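Local coordinates for protein guanylate kinase (Stenotrophomonas maltophilia, PDB 6WCT) that phosphorylates GMP to GDP at the expense of ATP, a step thought to be essential for recycling GMP and, indirectly, cGMP, at residues R21-I26 against G112-L117. Residues are numbered along the deposited sequence; the frame is centred on the assembly and turned at random.
Sequences RGTLYI and GQDVLL
Two neighbouring parallel strands of the P-loop kinase core meet where Leu-24, Tyr-25 and Ile-26 pair with Val-115, Leu-116 and Leu-117. Tyr-25 bonds to both neighbours of its partner Leu-116: its N donates to Val-115 O at 2.8 Å and its O accepts Leu-117 N at 2.8 Å. One step earlier Val-115 N reaches Thr-23 O at 3.1 Å. Before that the carboxylate of Asp-114 takes over from the backbone. With CG anti to its own carbonyl carbon (chi1 -66°), it leans across so that OD1 receives Thr-23 N at 2.7 Å, from above the carboxylate plane. OD2 accepts a 2.6 Å bond from a water that also touches Thr-23 OG1 weakly, and lies 4.0 Å from Tyr-25 CE2, at the ring edge. Gly-22, without a side chain, lets its CA lie 3.2 Å from Asp-114 OD1 and close to Gln-113 O. Leu-24 turns CD1 across to Val-115 CB (3.9 Å) and Leu-117 CG, while on the other face Tyr-25 CB meets Leu-116 CG. Gly-112, at positive phi, closes helix 106-110 in a Schellman motif and leads the chain into strand 114-117. Helix 121-130 covers Leu-24, Ile-26 and Leu-117; the opposite face has Tyr-25 against Phe-199, its OH hydrogen-bonded to Ser-202 OG of helix 188-203. Strand 135-140 flanks 24-28, and strand 49-51 flanks 114-117.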
loop_
_atom_site.group_PDB
_atom_site.type_symbol
_atom_site.label_atom_id
_atom_site.label_comp_id
_atom_site.label_asym_id
_atom_site.label_seq_id
_atom_site.Cartn_x
_atom_site.Cartn_y
_atom_site.Cartn_z
ATOM N N ARG A 21 -18.391 -4.947 -4.545
ATOM C CA ARG A 21 -17.547 -5.791 -5.379
ATOM C C ARG A 21 -16.209 -6.120 -4.715
ATOM O O ARG A 21 -15.645 -5.329 -3.957
ATOM C CB ARG A 21 -17.338 -5.128 -6.738
ATOM C CG ARG A 21 -18.455 -5.419 -7.752
ATOM C CD ARG A 21 -18.118 -4.839 -9.126
ATOM N NE ARG A 21 -16.857 -5.348 -9.667
ATOM C CZ ARG A 21 -16.732 -6.263 -10.627
ATOM N NH1 ARG A 21 -17.798 -6.809 -11.190
ATOM N NH2 ARG A 21 -15.511 -6.623 -11.023
ATOM N N GLY A 22 -15.708 -7.316 -5.020
ATOM C CA GLY A 22 -14.399 -7.727 -4.556
ATOM C C GLY A 22 -13.272 -6.986 -5.243
ATOM O O GLY A 22 -13.422 -6.442 -6.336
ATOM N N THR A 23 -12.121 -6.945 -4.568
ATOM C CA THR A 23 -10.922 -6.353 -5.145
ATOM C C THR A 23 -10.102 -7.396 -5.898
ATOM O O THR A 23 -9.958 -8.544 -5.462
ATOM C CB THR A 23 -10.065 -5.693 -4.063
ATOM O OG1 THR A 23 -10.877 -4.793 -3.310
ATOM C CG2 THR A 23 -8.895 -4.933 -4.680
ATOM N N LEU A 24 -9.560 -6.975 -7.033
ATOM C CA LEU A 24 -8.750 -7.814 -7.898
ATOM C C LEU A 24 -7.280 -7.497 -7.674
ATOM O O LEU A 24 -6.877 -6.329 -7.715
ATOM C CB LEU A 24 -9.133 -7.601 -9.361
ATOM C CG LEU A 24 -8.574 -8.573 -10.396
ATOM C CD1 LEU A 24 -8.874 -10.032 -9.984
ATOM C CD2 LEU A 24 -9.194 -8.271 -11.756
ATOM N N TYR A 25 -6.504 -8.527 -7.387
ATOM C CA TYR A 25 -5.073 -8.433 -7.120
ATOM C C TYR A 25 -4.311 -9.164 -8.207
ATOM O O TYR A 25 -4.753 -10.218 -8.674
ATOM C CB TYR A 25 -4.729 -9.045 -5.759
ATOM C CG TYR A 25 -5.390 -8.337 -4.607
ATOM C CD1 TYR A 25 -4.804 -7.218 -4.029
ATOM C CD2 TYR A 25 -6.630 -8.743 -4.138
ATOM C CE1 TYR A 25 -5.404 -6.561 -2.977
ATOM C CE2 TYR A 25 -7.245 -8.080 -3.091
ATOM C CZ TYR A 25 -6.624 -6.992 -2.514
ATOM O OH TYR A 25 -7.229 -6.311 -1.479
ATOM N N ILE A 26 -3.186 -8.589 -8.639
ATOM C CA ILE A 26 -2.273 -9.268 -9.551
ATOM C C ILE A 26 -0.907 -9.326 -8.892
ATOM O O ILE A 26 -0.395 -8.297 -8.439
ATOM C CB ILE A 26 -2.166 -8.570 -10.919
ATOM C CG1 ILE A 26 -3.524 -8.496 -11.601
ATOM C CG2 ILE A 26 -1.189 -9.328 -11.821
ATOM C CD1 ILE A 26 -3.456 -7.875 -12.986
ATOM N N GLY A 112 -18.571 -10.176 -4.549
ATOM C CA GLY A 112 -17.866 -9.606 -3.419
ATOM C C GLY A 112 -16.662 -10.393 -2.965
ATOM O O GLY A 112 -16.117 -10.105 -1.892
ATOM N N GLN A 113 -16.214 -11.355 -3.760
ATOM C CA GLN A 113 -15.060 -12.167 -3.423
ATOM C C GLN A 113 -13.804 -11.540 -4.018
ATOM O O GLN A 113 -13.769 -11.248 -5.218
ATOM C CB GLN A 113 -15.257 -13.592 -3.951
ATOM C CG GLN A 113 -14.023 -14.472 -3.892
ATOM C CD GLN A 113 -13.672 -14.912 -2.485
ATOM O OE1 GLN A 113 -14.481 -15.533 -1.785
ATOM N NE2 GLN A 113 -12.463 -14.566 -2.049
ATOM N N ASP A 114 -12.790 -11.306 -3.173
ATOM C CA ASP A 114 -11.493 -10.867 -3.672
ATOM C C ASP A 114 -10.791 -12.014 -4.388
ATOM O O ASP A 114 -10.881 -13.177 -3.976
ATOM C CB ASP A 114 -10.599 -10.337 -2.544
ATOM C CG ASP A 114 -11.134 -9.062 -1.907
ATOM O OD1 ASP A 114 -12.134 -8.505 -2.406
ATOM O OD2 ASP A 114 -10.514 -8.589 -0.931
ATOM N N VAL A 115 -10.069 -11.673 -5.455
ATOM C CA VAL A 115 -9.422 -12.644 -6.325
ATOM C C VAL A 115 -8.011 -12.172 -6.620
ATOM O O VAL A 115 -7.779 -10.984 -6.877
ATOM C CB VAL A 115 -10.204 -12.863 -7.639
ATOM C CG1 VAL A 115 -9.480 -13.882 -8.520
ATOM C CG2 VAL A 115 -11.597 -13.343 -7.346
ATOM N N LEU A 116 -7.071 -13.102 -6.556
ATOM C CA LEU A 116 -5.674 -12.863 -6.877
ATOM C C LEU A 116 -5.311 -13.652 -8.132
ATOM O O LEU A 116 -5.596 -14.848 -8.211
ATOM C CB LEU A 116 -4.790 -13.253 -5.696
ATOM C CG LEU A 116 -3.293 -12.979 -5.770
ATOM C CD1 LEU A 116 -2.713 -13.029 -4.392
ATOM C CD2 LEU A 116 -2.584 -14.014 -6.654
ATOM N N LEU A 117 -4.729 -12.973 -9.123
ATOM C CA LEU A 117 -4.263 -13.586 -10.365
ATOM C C LEU A 117 -2.737 -13.589 -10.402
ATOM O O LEU A 117 -2.117 -12.556 -10.138
ATOM C CB LEU A 117 -4.795 -12.828 -11.588
ATOM C CG LEU A 117 -6.299 -12.558 -11.679
ATOM C CD1 LEU A 117 -6.672 -11.759 -12.937
ATOM C CD2 LEU A 117 -7.125 -13.873 -11.579
HETATM O O HOH W 1 -11.427 -6.263 -0.358
#